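Local coordinates for protein 4-oxalocrotonate decarboxylase NahK (Pseudomonas putida, PDB 5D2K) that catalyses the metal-assisted decarboxylation of (3E)-2-oxohex-3-enedioate to 2-oxopent-4-enoate and carbon dioxide in the degradation of naphthalene, at residues V66-G71 with N222-R227; G89-Y94 with F236-G241; V200-A205 with A244-A249. The protein carries 1 engineered substitution. All blocks are in the same frame, centred on the assembly; numbering follows the deposited sequence.

Contact 1 of 3, residues V66-G71 with N222-R227; sequences VGLKMG and NLLAER. With OOG (2-oxoadipic acid), chain D; EDO (1,2-ethanediol), chain H.
Two small touches, Leu68 with Leu224 and Met70 with Leu223, are all that join 66-71 to 222-227, while Lys69 serves the opposite face of the strand. Leu68 CD1 and Leu224 CD1 meet tip to tip at 4.0 Å. The Met70 chain is bent at chi2 (-73°) and chi3, which carries its thioether end over to Leu223: CE lies 4.0 Å and SD 4.1 Å from Leu223 CD1, the side chains crossing obliquely. Leu220 and Met219 of helix 213-225 and Tyr88 add to this apolar layer. A 1,2-ethanediol, probably from the crystallisation liquor, donates through O1 to Leu223 O (2.7 Å). Lys69 starts from the crowded position between its backbone N and carbonyl carbon (chi1 46°) and bends repeatedly, so that NZ bonds to the keto oxygen O5 of 2-oxoadipic acid at 2.7 Å. NZ also forms a salt bridge with Glu147, a magnesium ligand, and bonds to Ala168 O. A methionine in place of this lysine would probably leave O5 without this donor and break the salt bridge to Glu147. The arrangement is that of an active-site strand in the fumarylacetoacetate hydrolase-type fold, one face under a helix and the other lining the 2-oxoadipate pocket.

Contact 2 of 3, residues G89-Y94 with F236-G241; sequences GFLADY and FIMTGG. With OOG (2-oxoadipic acid), chain D.
Leu91 crosses both Phe236 and Met238 at about a right angle, and a single methyl, CD1, does all the touching. That methyl sits in the plane of the Phe236 ring, at its edge, 3.9 Å from CE2 and 4.0 Å from CD2. The ring gets there because Phe236 CG is anti to its backbone N (chi1 173°), which swings CE2 in toward Leu91. On the Met238 side the same CD1 meets SD at 3.8 Å and CG at 3.9 Å, so it rests against the flank of the chain before the bend at chi3. The backbones stay well apart, Leu91 CA and Phe236 CA being 9.0 Å from each other, as expected for strands on either side of a third, here 65-71, which pairs with both. Beyond the contact, Phe236 meets the ring of Phe173, and Met238 packs on the magnesium ligands Glu116 and Glu147. Further along, Gly241 N donates to the carboxylate O4 of 2-oxoadipic acid at 2.7 Å with an N-H...O angle of 137°. This is an apolar layer beside the magnesium site, and the chain that follows brings Gly240 and Gly241 to the 2-oxoadipate.

Contact 3 of 3, residues V200-A205 with A244-A249; sequences VVELGA and AAVPVA
Val201 is the first residue of 200-205 to touch the other segment: its CG2 lies 4.2 Å from Val246 CG2, the two side chains meeting at a slant. Together with Glu202 it faces Met194 on the neighbouring strand 191-196, a classic beta bulge, and both residues direct their CB toward 244-249. Glu202 follows and carries most of the contact. Its CG packs on Val246 CG2 at 3.6 Å, the closest approach between the segments, and lies 3.9 Å from Ala244 O. A bend at chi2 (-69°) turns the carboxylate alongside Ala244, where each oxygen accepts a hydrogen bond from a different water. The water on OE1 (3.2 Å) accepts from Ala244 N (3.0 Å); the one on OE2 (2.9 Å) donates in turn to Ala245 O (3.0 Å). On the other side Val246 bonds through its backbone to Ile113, so the contact joins the edge strand of the five-stranded sheet to a strand of the larger mixed sheet. The chemistry is thus divided: the closest direct touches are between aliphatic carbons, while the acid reaches the opposing backbone amide and carbonyl solely through water, which implies a hydrated junction at which the carboxylate can probably keep its charge.

Contacts 1 and 2 are buried and share strand 65-71: it supplies one side of contact 1 and runs between the two strands of contact 2, with Val66 N to Leu91 O (2.8 Å) and Met70 N to Met238 O (2.9 Å) as probable hydrogen bonds joining them. Both are apolar packing, and both reach the bound 2-oxoadipate. Contact 3, only partly buried, has its centre about 25 Å from that of contact 1 and about 18 Å from that of contact 2; it joins the separate five-stranded sheet, through 199-205, to the same large sheet, through 246-247. There water mediates the polar links, away from the ligand.

Contact 1 of 3, residues V66-G71 with N222-R227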
loop_
_atom_site.group_PDB
_atom_site.type_symbol
_atom_site.label_atom_id
_atom_site.label_comp_id
_atom_site.label_asym_id
_atom_site.label_seq_id
_atom_site.Cartn_x
_atom_site.Cartn_y
_atom_site.Cartn_z
ATOM N N VAL A 66 -8.641 -0.900 8.209
ATOM C CA VAL A 66 -7.987 -2.050 8.846
ATOM C C VAL A 66 -6.476 -2.014 8.751
ATOM O O VAL A 66 -5.812 -2.951 9.204
ATOM C CB VAL A 66 -8.475 -3.382 8.251
ATOM C CG1 VAL A 66 -9.982 -3.542 8.469
ATOM C CG2 VAL A 66 -8.129 -3.487 6.756
ATOM N N GLY A 67 -5.931 -0.932 8.208
ATOM C CA GLY A 67 -4.488 -0.761 8.192
ATOM C C GLY A 67 -3.988 0.392 7.351
ATOM O O GLY A 67 -4.767 1.184 6.841
ATOM N N LEU A 68 -2.670 0.479 7.218
ATOM C CA LEU A 68 -2.009 1.495 6.414
ATOM C C LEU A 68 -1.002 0.817 5.487
ATOM O O LEU A 68 -0.553 -0.294 5.784
ATOM C CB LEU A 68 -1.284 2.519 7.301
ATOM C CG LEU A 68 -2.137 3.301 8.289
ATOM C CD1 LEU A 68 -1.236 4.057 9.266
ATOM C CD2 LEU A 68 -3.096 4.241 7.563
ATOM N N LYS A 69 -0.650 1.466 4.377
ATOM C CA LYS A 69 0.415 0.953 3.512
ATOM C C LYS A 69 1.441 2.034 3.207
ATOM O O LYS A 69 1.130 3.219 3.160
ATOM C CB LYS A 69 -0.129 0.344 2.197
ATOM C CG LYS A 69 -1.189 1.142 1.423
ATOM C CD LYS A 69 -0.620 2.098 0.374
ATOM C CE LYS A 69 0.222 1.399 -0.690
ATOM N NZ LYS A 69 -0.464 0.934 -1.958
ATOM N N MET A 70 2.686 1.604 3.064
ATOM C CA MET A 70 3.751 2.454 2.545
ATOM C C MET A 70 4.013 2.077 1.104
ATOM O O MET A 70 4.014 0.883 0.756
ATOM C CB MET A 70 5.018 2.306 3.380
ATOM C CG MET A 70 4.936 3.037 4.713
ATOM S SD MET A 70 5.058 4.819 4.537
ATOM C CE MET A 70 6.748 4.976 3.992
ATOM N N GLY A 71 4.225 3.086 0.267
ATOM C CA GLY A 71 4.501 2.851 -1.136
ATOM C C GLY A 71 5.759 3.546 -1.610
ATOM O O GLY A 71 6.191 4.545 -1.015
ATOM N N ASN A 222 6.902 9.042 10.904
ATOM C CA ASN A 222 7.383 10.401 10.667
ATOM C C ASN A 222 6.505 11.162 9.672
ATOM O O ASN A 222 6.214 12.343 9.880
ATOM C CB ASN A 222 8.843 10.353 10.218
ATOM C CG ASN A 222 9.760 9.905 11.349
ATOM O OD1 ASN A 222 9.447 10.123 12.519
ATOM N ND2 ASN A 222 10.873 9.258 11.007
ATOM N N LEU A 223 6.041 10.481 8.627
ATOM C CA LEU A 223 5.143 11.119 7.659
ATOM C C LEU A 223 3.814 11.507 8.309
ATOM O O LEU A 223 3.278 12.602 8.070
ATOM C CB LEU A 223 4.900 10.192 6.461
ATOM C CG LEU A 223 6.105 9.994 5.539
ATOM C CD1 LEU A 223 5.859 8.885 4.525
ATOM C CD2 LEU A 223 6.415 11.312 4.831
ATOM N N LEU A 224 3.278 10.615 9.136
ATOM C CA LEU A 224 2.003 10.867 9.791
ATOM C C LEU A 224 2.123 12.044 10.751
ATOM O O LEU A 224 1.191 12.830 10.875
ATOM C CB LEU A 224 1.511 9.614 10.530
ATOM C CG LEU A 224 0.982 8.481 9.648
ATOM C CD1 LEU A 224 0.821 7.221 10.493
ATOM C CD2 LEU A 224 -0.352 8.856 9.014
ATOM N N ALA A 225 3.284 12.177 11.394
ATOM C CA ALA A 225 3.493 13.249 12.369
ATOM C C ALA A 225 3.388 14.638 11.739
ATOM O O ALA A 225 3.060 15.614 12.430
ATOM C CB ALA A 225 4.850 13.079 13.051
ATOM N N GLU A 226 3.656 14.733 10.442
ATOM C CA GLU A 226 3.534 16.009 9.735
ATOM C C GLU A 226 2.109 16.554 9.802
ATOM O O GLU A 226 1.892 17.759 9.688
ATOM C CB GLU A 226 3.955 15.863 8.276
ATOM C CG GLU A 226 5.407 15.446 8.073
ATOM C CD GLU A 226 5.751 15.273 6.602
ATOM O OE1 GLU A 226 4.987 15.774 5.752
ATOM O OE2 GLU A 226 6.779 14.633 6.291
ATOM N N ARG A 227 1.140 15.661 9.969
ATOM C CA ARG A 227 -0.259 16.040 10.095
ATOM C C ARG A 227 -0.799 15.869 11.516
ATOM O O ARG A 227 -2.004 15.892 11.728
ATOM C CB ARG A 227 -1.117 15.222 9.115
ATOM C CG ARG A 227 -0.712 15.417 7.658
ATOM C CD ARG A 227 -1.549 14.535 6.713
ATOM N NE ARG A 227 -2.968 14.868 6.738
ATOM C CZ ARG A 227 -3.527 15.780 5.943
ATOM N NH1 ARG A 227 -2.781 16.452 5.076
ATOM N NH2 ARG A 227 -4.831 16.016 6.022
HETATM C C2 OOG D . 1.686 3.238 -5.989
HETATM C C3 OOG D . 1.616 2.153 -4.929
HETATM C C4 OOG D . 2.989 1.873 -4.355
HETATM C C6 OOG D . 4.288 -0.057 -3.175
HETATM O O4 OOG D . 4.275 -1.078 -2.450
HETATM O O3 OOG D . 5.366 0.372 -3.662
HETATM C C5 OOG D . 2.986 0.644 -3.474
HETATM C C1 OOG D . 1.769 2.614 -7.368
HETATM O O1 OOG D . 0.848 2.795 -8.217
HETATM O O2 OOG D . 2.773 1.914 -7.666
HETATM O O5 OOG D . 1.974 0.187 -2.986
HETATM C C1 EDO H . 1.773 13.881 5.218
HETATM O O1 EDO H . 1.312 13.088 6.334
HETATM C C2 EDO H . 3.154 13.426 4.750
HETATM O O2 EDO H . 3.763 14.458 3.952
#

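Contact 2 of 3, residues G89-Y94 with F236-G241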
loop_
_atom_site.group_PDB
_atom_site.type_symbol
_atom_site.label_atom_id
_atom_site.label_comp_id
_atom_site.label_asym_id
_atom_site.label_seq_id
_atom_site.Cartn_x
_atom_site.Cartn_y
_atom_site.Cartn_z
ATOM N N GLY A 89 -0.805 5.334 2.216
ATOM C CA GLY A 89 -2.243 5.364 2.004
ATOM C C GLY A 89 -2.899 4.468 3.037
ATOM O O GLY A 89 -2.212 3.868 3.871
ATOM N N PHE A 90 -4.225 4.380 3.006
ATOM C CA PHE A 90 -4.951 3.569 3.983
ATOM C C PHE A 90 -5.585 2.333 3.348
ATOM O O PHE A 90 -5.763 2.270 2.125
ATOM C CB PHE A 90 -6.040 4.409 4.674
ATOM C CG PHE A 90 -7.168 4.805 3.753
ATOM C CD1 PHE A 90 -8.247 3.953 3.544
ATOM C CD2 PHE A 90 -7.130 6.012 3.072
ATOM C CE1 PHE A 90 -9.275 4.305 2.676
ATOM C CE2 PHE A 90 -8.145 6.373 2.213
ATOM C CZ PHE A 90 -9.224 5.516 2.008
ATOM N N LEU A 91 -5.937 1.363 4.191
ATOM C CA LEU A 91 -6.571 0.119 3.747
ATOM C C LEU A 91 -7.969 -0.024 4.351
ATOM O O LEU A 91 -8.131 -0.036 5.582
ATOM C CB LEU A 91 -5.701 -1.085 4.135
ATOM C CG LEU A 91 -4.256 -1.032 3.637
ATOM C CD1 LEU A 91 -3.457 -2.170 4.264
ATOM C CD2 LEU A 91 -4.204 -1.138 2.119
ATOM N N ALA A 92 -8.985 -0.107 3.495
ATOM C CA ALA A 92 -10.352 -0.341 3.957
ATOM C C ALA A 92 -10.645 -1.832 4.097
ATOM O O ALA A 92 -10.021 -2.672 3.417
ATOM C CB ALA A 92 -11.349 0.304 3.004
ATOM N N ASP A 93 -11.606 -2.176 4.952
ATOM C CA ASP A 93 -11.840 -3.589 5.231
ATOM C C ASP A 93 -12.197 -4.413 3.983
ATOM O O ASP A 93 -11.707 -5.536 3.842
ATOM C CB ASP A 93 -12.897 -3.781 6.347
ATOM C CG ASP A 93 -14.185 -2.978 6.159
ATOM O OD1 ASP A 93 -14.510 -2.472 5.062
ATOM O OD2 ASP A 93 -14.917 -2.908 7.175
ATOM N N TYR A 94 -12.992 -3.870 3.063
ATOM C CA TYR A 94 -13.398 -4.660 1.893
ATOM C C TYR A 94 -12.244 -4.860 0.899
ATOM O O TYR A 94 -12.394 -5.604 -0.079
ATOM C CB TYR A 94 -14.608 -4.028 1.184
ATOM C CG TYR A 94 -14.322 -2.684 0.545
ATOM C CD1 TYR A 94 -13.873 -2.599 -0.763
ATOM C CD2 TYR A 94 -14.518 -1.508 1.248
ATOM C CE1 TYR A 94 -13.609 -1.364 -1.352
ATOM C CE2 TYR A 94 -14.254 -0.272 0.674
ATOM C CZ TYR A 94 -13.800 -0.213 -0.632
ATOM O OH TYR A 94 -13.545 1.010 -1.226
ATOM N N PHE A 236 -2.220 -2.706 11.423
ATOM C CA PHE A 236 -1.650 -3.525 10.350
ATOM C C PHE A 236 -0.987 -2.592 9.344
ATOM O O PHE A 236 -1.616 -1.653 8.866
ATOM C CB PHE A 236 -2.764 -4.367 9.713
ATOM C CG PHE A 236 -2.369 -5.148 8.480
ATOM C CD1 PHE A 236 -1.798 -6.403 8.589
ATOM C CD2 PHE A 236 -2.678 -4.673 7.221
ATOM C CE1 PHE A 236 -1.495 -7.145 7.449
ATOM C CE2 PHE A 236 -2.375 -5.411 6.082
ATOM C CZ PHE A 236 -1.776 -6.643 6.203
ATOM N N ILE A 237 0.293 -2.839 9.050
ATOM C CA ILE A 237 1.068 -2.000 8.127
ATOM C C ILE A 237 1.717 -2.817 7.020
ATOM O O ILE A 237 2.532 -3.699 7.295
ATOM C CB ILE A 237 2.197 -1.226 8.857
ATOM C CG1 ILE A 237 1.659 -0.471 10.071
ATOM C CG2 ILE A 237 2.931 -0.287 7.888
ATOM C CD1 ILE A 237 2.777 0.110 10.926
ATOM N N MET A 238 1.394 -2.500 5.772
ATOM C CA MET A 238 2.068 -3.114 4.625
ATOM C C MET A 238 3.275 -2.258 4.283
ATOM O O MET A 238 3.114 -1.085 3.953
ATOM C CB MET A 238 1.124 -3.219 3.425
ATOM C CG MET A 238 -0.085 -4.084 3.688
ATOM S SD MET A 238 -1.104 -4.299 2.204
ATOM C CE MET A 238 0.082 -4.812 1.023
ATOM N N THR A 239 4.482 -2.819 4.355
ATOM C CA THR A 239 5.660 -1.956 4.387
ATOM C C THR A 239 6.232 -1.591 3.027
ATOM O O THR A 239 7.095 -0.715 2.947
ATOM C CB THR A 239 6.794 -2.576 5.262
ATOM O OG1 THR A 239 7.207 -3.842 4.733
ATOM C CG2 THR A 239 6.327 -2.751 6.722
ATOM N N GLY A 240 5.739 -2.215 1.950
ATOM C CA GLY A 240 6.165 -1.839 0.604
ATOM C C GLY A 240 6.487 -2.990 -0.340
ATOM O O GLY A 240 6.893 -4.072 0.070
ATOM N N GLY A 241 6.293 -2.747 -1.630
ATOM C CA GLY A 241 6.564 -3.765 -2.630
ATOM C C GLY A 241 8.041 -4.080 -2.657
ATOM O O GLY A 241 8.884 -3.185 -2.817
HETATM C C2 OOG D . 1.686 3.238 -5.989
HETATM C C3 OOG D . 1.616 2.153 -4.929
HETATM C C4 OOG D . 2.989 1.873 -4.355
HETATM C C6 OOG D . 4.288 -0.057 -3.175
HETATM O O4 OOG D . 4.275 -1.078 -2.450
HETATM O O3 OOG D . 5.366 0.372 -3.662
HETATM C C5 OOG D . 2.986 0.644 -3.474
HETATM C C1 OOG D . 1.769 2.614 -7.368
HETATM O O1 OOG D . 0.848 2.795 -8.217
HETATM O O2 OOG D . 2.773 1.914 -7.666
HETATM O O5 OOG D . 1.974 0.187 -2.986
#

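Contact 3 of 3, residues V200-A205 with A244-A249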
loop_
_atom_site.group_PDB
_atom_site.type_symbol
_atom_site.label_atom_id
_atom_site.label_comp_id
_atom_site.label_asym_id
_atom_site.label_seq_id
_atom_site.Cartn_x
_atom_site.Cartn_y
_atom_site.Cartn_z
ATOM N N VAL A 200 8.250 -18.613 -12.009
ATOM C CA VAL A 200 8.828 -17.479 -11.307
ATOM C C VAL A 200 8.839 -16.254 -12.213
ATOM O O VAL A 200 9.275 -16.334 -13.368
ATOM C CB VAL A 200 10.259 -17.796 -10.823
ATOM C CG1 VAL A 200 10.934 -16.547 -10.250
ATOM C CG2 VAL A 200 10.224 -18.914 -9.794
ATOM N N VAL A 201 8.330 -15.126 -11.719
ATOM C CA VAL A 201 8.354 -13.896 -12.507
ATOM C C VAL A 201 9.098 -12.735 -11.828
ATOM O O VAL A 201 9.587 -11.833 -12.510
ATOM C CB VAL A 201 6.924 -13.430 -12.889
ATOM C CG1 VAL A 201 6.287 -14.438 -13.844
ATOM C CG2 VAL A 201 6.051 -13.214 -11.650
ATOM N N GLU A 202 9.183 -12.750 -10.499
ATOM C CA GLU A 202 9.923 -11.731 -9.747
ATOM C C GLU A 202 10.423 -12.330 -8.447
ATOM O O GLU A 202 9.828 -13.272 -7.929
ATOM C CB GLU A 202 9.052 -10.503 -9.415
ATOM C CG GLU A 202 8.519 -9.704 -10.610
ATOM C CD GLU A 202 9.597 -8.950 -11.377
ATOM O OE1 GLU A 202 10.731 -8.813 -10.868
ATOM O OE2 GLU A 202 9.298 -8.483 -12.496
ATOM N N LEU A 203 11.504 -11.776 -7.912
ATOM C CA LEU A 203 11.947 -12.147 -6.574
ATOM C C LEU A 203 12.733 -10.996 -5.951
ATOM O O LEU A 203 13.161 -10.065 -6.641
ATOM C CB LEU A 203 12.770 -13.448 -6.597
ATOM C CG LEU A 203 13.880 -13.685 -7.621
ATOM C CD1 LEU A 203 15.062 -12.743 -7.403
ATOM C CD2 LEU A 203 14.321 -15.151 -7.518
ATOM N N GLY A 204 12.908 -11.054 -4.636
ATOM C CA GLY A 204 13.641 -10.016 -3.937
ATOM C C GLY A 204 13.780 -10.339 -2.462
ATOM O O GLY A 204 13.335 -11.392 -1.989
ATOM N N ALA A 205 14.415 -9.434 -1.732
ATOM C CA ALA A 205 14.559 -9.603 -0.298
ATOM C C ALA A 205 13.988 -8.396 0.426
ATOM O O ALA A 205 13.874 -7.307 -0.149
ATOM C CB ALA A 205 16.021 -9.815 0.080
ATOM N N ALA A 244 9.211 -5.293 -8.388
ATOM C CA ALA A 244 8.334 -4.645 -9.339
ATOM C C ALA A 244 6.975 -5.341 -9.347
ATOM O O ALA A 244 6.872 -6.550 -9.132
ATOM C CB ALA A 244 8.950 -4.655 -10.731
ATOM N N ALA A 245 5.941 -4.556 -9.592
ATOM C CA ALA A 245 4.576 -5.056 -9.676
ATOM C C ALA A 245 4.329 -5.779 -11.010
ATOM O O ALA A 245 4.934 -5.444 -12.032
ATOM C CB ALA A 245 3.605 -3.910 -9.492
ATOM N N VAL A 246 3.451 -6.779 -10.983
ATOM C CA VAL A 246 3.194 -7.646 -12.134
ATOM C C VAL A 246 1.709 -7.623 -12.486
ATOM O O VAL A 246 0.866 -7.823 -11.619
ATOM C CB VAL A 246 3.639 -9.079 -11.831
ATOM C CG1 VAL A 246 3.158 -10.056 -12.897
ATOM C CG2 VAL A 246 5.167 -9.138 -11.661
ATOM N N PRO A 247 1.375 -7.379 -13.764
ATOM C CA PRO A 247 -0.046 -7.330 -14.133
ATOM C C PRO A 247 -0.760 -8.684 -13.946
ATOM O O PRO A 247 -0.154 -9.758 -14.084
ATOM C CB PRO A 247 -0.016 -6.915 -15.611
ATOM C CG PRO A 247 1.343 -7.273 -16.089
ATOM C CD PRO A 247 2.270 -7.162 -14.916
ATOM N N VAL A 248 -2.034 -8.620 -13.567
ATOM C CA VAL A 248 -2.858 -9.820 -13.438
ATOM C C VAL A 248 -4.164 -9.616 -14.197
ATOM O O VAL A 248 -4.610 -8.480 -14.405
ATOM C CB VAL A 248 -3.157 -10.178 -11.963
ATOM C CG1 VAL A 248 -1.901 -10.743 -11.292
ATOM C CG2 VAL A 248 -3.710 -8.964 -11.215
ATOM N N ALA A 249 -4.765 -10.727 -14.609
ATOM C CA ALA A 249 -5.950 -10.706 -15.456
ATOM C C ALA A 249 -6.784 -11.959 -15.207
ATOM O O ALA A 249 -6.290 -12.929 -14.620
ATOM C CB ALA A 249 -5.534 -10.605 -16.933
HETATM O O HOH W 1 11.886 -6.160 -9.393
HETATM O O HOH W 2 7.306 -6.603 -13.556
#